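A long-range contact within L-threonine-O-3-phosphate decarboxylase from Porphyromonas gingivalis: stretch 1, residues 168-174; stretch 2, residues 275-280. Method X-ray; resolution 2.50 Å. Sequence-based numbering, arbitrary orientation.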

ATOM      1  N   SER A 168       3.258  12.508 -12.631  1.00 18.10           N
ATOM      2  CA  SER A 168       1.975  11.851 -12.759  1.00 18.51           C
ATOM      3  C   SER A 168       1.263  12.227 -14.035  1.00 19.12           C
ATOM      4  O   SER A 168       0.485  11.448 -14.559  1.00 18.15           O
ATOM      5  N   TYR A 169       1.503  13.454 -14.494  1.00 21.48           N
ATOM      6  CA  TYR A 169       0.761  14.077 -15.593  1.00 19.59           C
ATOM      7  C   TYR A 169       1.652  14.336 -16.787  1.00 20.15           C
ATOM      8  O   TYR A 169       1.286  15.103 -17.684  1.00 19.89           O
ATOM      9  N   VAL A 170       2.810  13.689 -16.809  1.00 19.17           N
ATOM     10  CA  VAL A 170       3.767  13.912 -17.863  1.00 21.58           C
ATOM     11  C   VAL A 170       3.143  13.603 -19.220  1.00 24.21           C
ATOM     12  O   VAL A 170       3.564  14.143 -20.220  1.00 27.59           O
ATOM     13  N   SER A 171       2.118  12.762 -19.261  1.00 22.01           N
ATOM     14  CA  SER A 171       1.453  12.496 -20.526  1.00 23.18           C
ATOM     15  C   SER A 171       0.194  13.384 -20.838  1.00 24.15           C
ATOM     16  O   SER A 171      -0.423  13.271 -21.911  1.00 24.77           O
ATOM     17  N   PHE A 172      -0.165  14.268 -19.912  1.00 22.41           N
ATOM     18  CA  PHE A 172      -1.272  15.219 -20.089  1.00 24.39           C
ATOM     19  C   PHE A 172      -0.788  16.492 -20.806  1.00 24.95           C
ATOM     20  O   PHE A 172      -1.363  17.533 -20.657  1.00 22.36           O
ATOM     21  N   THR A 173       0.305  16.378 -21.546  1.00 26.88           N
ATOM     22  CA  THR A 173       0.880  17.477 -22.293  1.00 28.61           C
ATOM     23  C   THR A 173       1.578  16.982 -23.570  1.00 33.80           C
ATOM     24  O   THR A 173       2.159  15.874 -23.612  1.00 31.33           O
ATOM     25  N   THR A 174       1.511  17.855 -24.579  1.00 36.43           N
ATOM     26  CA  THR A 174       2.083  17.726 -25.920  1.00 37.12           C
ATOM     27  C   THR A 174       3.550  18.130 -25.946  1.00 37.36           C
ATOM     28  O   THR A 174       4.290  17.766 -26.848  1.00 37.00           O
ATOM     29  N   SER A 275      -4.221  27.652 -18.195  1.00 32.11           N
ATOM     30  CA  SER A 275      -3.705  26.330 -17.890  1.00 30.24           C
ATOM     31  C   SER A 275      -2.917  25.687 -19.009  1.00 28.03           C
ATOM     32  O   SER A 275      -3.299  25.785 -20.137  1.00 28.11           O
ATOM     33  N   GLY A 276      -1.861  24.949 -18.690  1.00 25.91           N
ATOM     34  CA  GLY A 276      -1.176  24.204 -19.737  1.00 27.51           C
ATOM     35  C   GLY A 276      -1.580  22.733 -19.931  1.00 26.17           C
ATOM     36  O   GLY A 276      -0.878  21.981 -20.603  1.00 25.03           O
ATOM     37  N   THR A 277      -2.696  22.310 -19.348  1.00 24.31           N
ATOM     38  CA  THR A 277      -3.084  20.923 -19.472  1.00 24.10           C
ATOM     39  C   THR A 277      -4.595  20.790 -19.444  1.00 24.23           C
ATOM     40  O   THR A 277      -5.280  21.781 -19.543  1.00 25.99           O
ATOM     41  N   THR A 278      -5.115  19.574 -19.270  1.00 24.51           N
ATOM     42  CA  THR A 278      -6.547  19.327 -19.464  1.00 25.18           C
ATOM     43  C   THR A 278      -7.448  19.508 -18.225  1.00 22.22           C
ATOM     44  O   THR A 278      -8.663  19.304 -18.289  1.00 22.17           O
ATOM     45  N   PHE A 279      -6.858  19.890 -17.110  1.00 20.36           N
ATOM     46  CA  PHE A 279      -7.655  20.403 -16.003  1.00 21.92           C
ATOM     47  C   PHE A 279      -7.155  21.817 -15.660  1.00 21.68           C
ATOM     48  O   PHE A 279      -6.070  22.207 -16.080  1.00 21.11           O
ATOM     49  N   PHE A 280      -7.929  22.561 -14.873  1.00 22.06           N
ATOM     50  CA  PHE A 280      -7.663  23.994 -14.644  1.00 22.87           C
ATOM     51  C   PHE A 280      -8.435  24.522 -13.427  1.00 22.06           C
ATOM     52  O   PHE A 280      -9.432  23.952 -13.014  1.00 23.57           O
TER

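Side-chain packing between residues 168-174 and 275-280, two stretches more than a hundred residues apart in sequence whose contact buries 231 Å² in all. F172 and F279 cover the most surface, and T277 supplies the single hydrogen bond between the stretches, from its side chain to a backbone carbonyl. A type I beta turn from Y169 to F172, closed by a backbone hydrogen bond from F172 N to Y169 O (2.8 Å), brings both aromatic residues of the first stretch round so that their CA-to-CB bonds point toward the second.

F172 (chi1 -69°, m) is the centre of the contact. Its ring meets the second stretch obliquely: F172 CD1 lies 3.8 Å from T278 OG1 and 4.0 Å from F279 CE2, so the same ring carbon is the nearest point to both a hydroxyl and an aromatic neighbour. Its backbone carbonyl is engaged as well. T277, with chi1 at -165° (t) and its CA-to-CB bond directed toward the first stretch, donates a short hydrogen bond from T277 OG1 to F172 O at 2.5 Å. T277 OG1 also sits 3.1 Å from F172 CB, so it lies against the root of the side chain as well as the carbonyl. Here the backbones draw near each other, with T173 CA and T277 CA 6.0 Å apart.

F279, in the p rotamer (chi1 53°, chi2 85°), reaches from the start of a strand toward both aromatic residues of the turn. F279 CE2 lies over one face of the Y169 ring, 3.8 Å from Y169 CD1, in an edge-to-face pair with centroids 5.2 Å apart and planes inclined at 61°. F172 CD1 also approaches near the plane of the F279 ring, so F279 presents its edge to both neighbours and its CE2 is the shared point of apolar contact. Y169 is in the m rotamer (chi1 -54°), and its OH is hydrogen-bonded elsewhere in the structure.

T278 (chi1 57°, p) also points toward the first stretch; its OG1 packs against F172 without a hydrogen bond across the interface. T173 (chi1 -176°, t) points sideways and adds little, T173 OG1 coming no nearer than 4.5 Å to G276 O. Behind the contact, S275 (chi1 -173°, t) braces the second stretch: S275 OG donates to F279 O at 2.8 Å and accepts a weak hydrogen bond from T277 N at 3.4 Å, tying together the segment that carries T277 and F279.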

ATOM      1  CB  SER A 168       1.056  12.182 -11.585  1.00 19.26           C
ATOM      2  OG  SER A 168       1.473  11.558 -10.392  1.00 17.24           O
ATOM      3  CB  TYR A 169       0.145  15.403 -15.142  1.00 21.47           C
ATOM      4  CG  TYR A 169      -0.699  15.304 -13.905  1.00 21.22           C
ATOM      5  CD1 TYR A 169      -1.999  14.788 -13.953  1.00 19.30           C
ATOM      6  CD2 TYR A 169      -0.201  15.728 -12.680  1.00 21.30           C
ATOM      7  CE1 TYR A 169      -2.773  14.696 -12.804  1.00 19.09           C
ATOM      8  CE2 TYR A 169      -0.962  15.634 -11.528  1.00 20.83           C
ATOM      9  CZ  TYR A 169      -2.242  15.120 -11.587  1.00 20.41           C
ATOM     10  OH  TYR A 169      -2.968  15.038 -10.424  1.00 20.50           O
ATOM     11  CB  VAL A 170       5.035  13.086 -17.663  1.00 24.08           C
ATOM     12  CG1 VAL A 170       4.954  11.782 -18.439  1.00 21.51           C
ATOM     13  CG2 VAL A 170       6.237  13.887 -18.097  1.00 26.43           C
ATOM     14  CB  SER A 171       1.184  10.971 -20.671  1.00 23.75           C
ATOM     15  OG  SER A 171      -0.116  10.670 -20.206  1.00 29.54           O
ATOM     16  CB  PHE A 172      -1.865  15.644 -18.724  1.00 23.65           C
ATOM     17  CG  PHE A 172      -2.621  14.556 -17.997  1.00 22.63           C
ATOM     18  CD1 PHE A 172      -3.707  14.878 -17.205  1.00 22.50           C
ATOM     19  CD2 PHE A 172      -2.237  13.219 -18.091  1.00 22.03           C
ATOM     20  CE1 PHE A 172      -4.403  13.905 -16.522  1.00 21.93           C
ATOM     21  CE2 PHE A 172      -2.925  12.228 -17.416  1.00 20.84           C
ATOM     22  CZ  PHE A 172      -4.009  12.560 -16.632  1.00 21.48           C
ATOM     23  CB  THR A 173       1.911  18.283 -21.493  1.00 28.68           C
ATOM     24  OG1 THR A 173       2.346  19.388 -22.288  1.00 32.11           O
ATOM     25  CG2 THR A 173       3.146  17.427 -21.178  1.00 30.64           C
ATOM     26  CB  THR A 174       1.354  18.740 -26.835  1.00 41.73           C
ATOM     27  OG1 THR A 174       0.042  18.257 -27.149  1.00 44.56           O
ATOM     28  CG2 THR A 174       2.139  19.029 -28.116  1.00 48.32           C
ATOM     29  CB  SER A 275      -4.866  25.407 -17.527  1.00 28.74           C
ATOM     30  OG  SER A 275      -4.361  24.162 -17.082  1.00 27.60           O
ATOM     31  CB  THR A 277      -2.414  20.029 -18.388  1.00 24.48           C
ATOM     32  OG1 THR A 277      -2.553  18.663 -18.752  1.00 26.98           O
ATOM     33  CG2 THR A 277      -3.059  20.215 -17.011  1.00 24.70           C
ATOM     34  CB  THR A 278      -6.772  17.952 -20.035  1.00 23.67           C
ATOM     35  OG1 THR A 278      -6.178  17.027 -19.144  1.00 25.59           O
ATOM     36  CG2 THR A 278      -6.063  17.806 -21.350  1.00 25.83           C
ATOM     37  CB  PHE A 279      -7.544  19.479 -14.786  1.00 22.08           C
ATOM     38  CG  PHE A 279      -6.132  19.200 -14.382  1.00 20.24           C
ATOM     39  CD1 PHE A 279      -5.458  20.072 -13.562  1.00 18.80           C
ATOM     40  CD2 PHE A 279      -5.477  18.062 -14.850  1.00 19.97           C
ATOM     41  CE1 PHE A 279      -4.152  19.826 -13.219  1.00 20.63           C
ATOM     42  CE2 PHE A 279      -4.172  17.801 -14.504  1.00 18.83           C
ATOM     43  CZ  PHE A 279      -3.504  18.657 -13.686  1.00 19.14           C
ATOM     44  CB  PHE A 280      -8.038  24.832 -15.922  1.00 22.02           C
ATOM     45  CG  PHE A 280      -9.427  24.558 -16.415  1.00 21.04           C
ATOM     46  CD1 PHE A 280     -10.520  25.188 -15.835  1.00 21.81           C
ATOM     47  CD2 PHE A 280      -9.653  23.606 -17.396  1.00 20.23           C
ATOM     48  CE1 PHE A 280     -11.796  24.915 -16.249  1.00 21.56           C
ATOM     49  CE2 PHE A 280     -10.927  23.309 -17.799  1.00 21.34           C
ATOM     50  CZ  PHE A 280     -12.012  23.990 -17.233  1.00 21.85           C
TER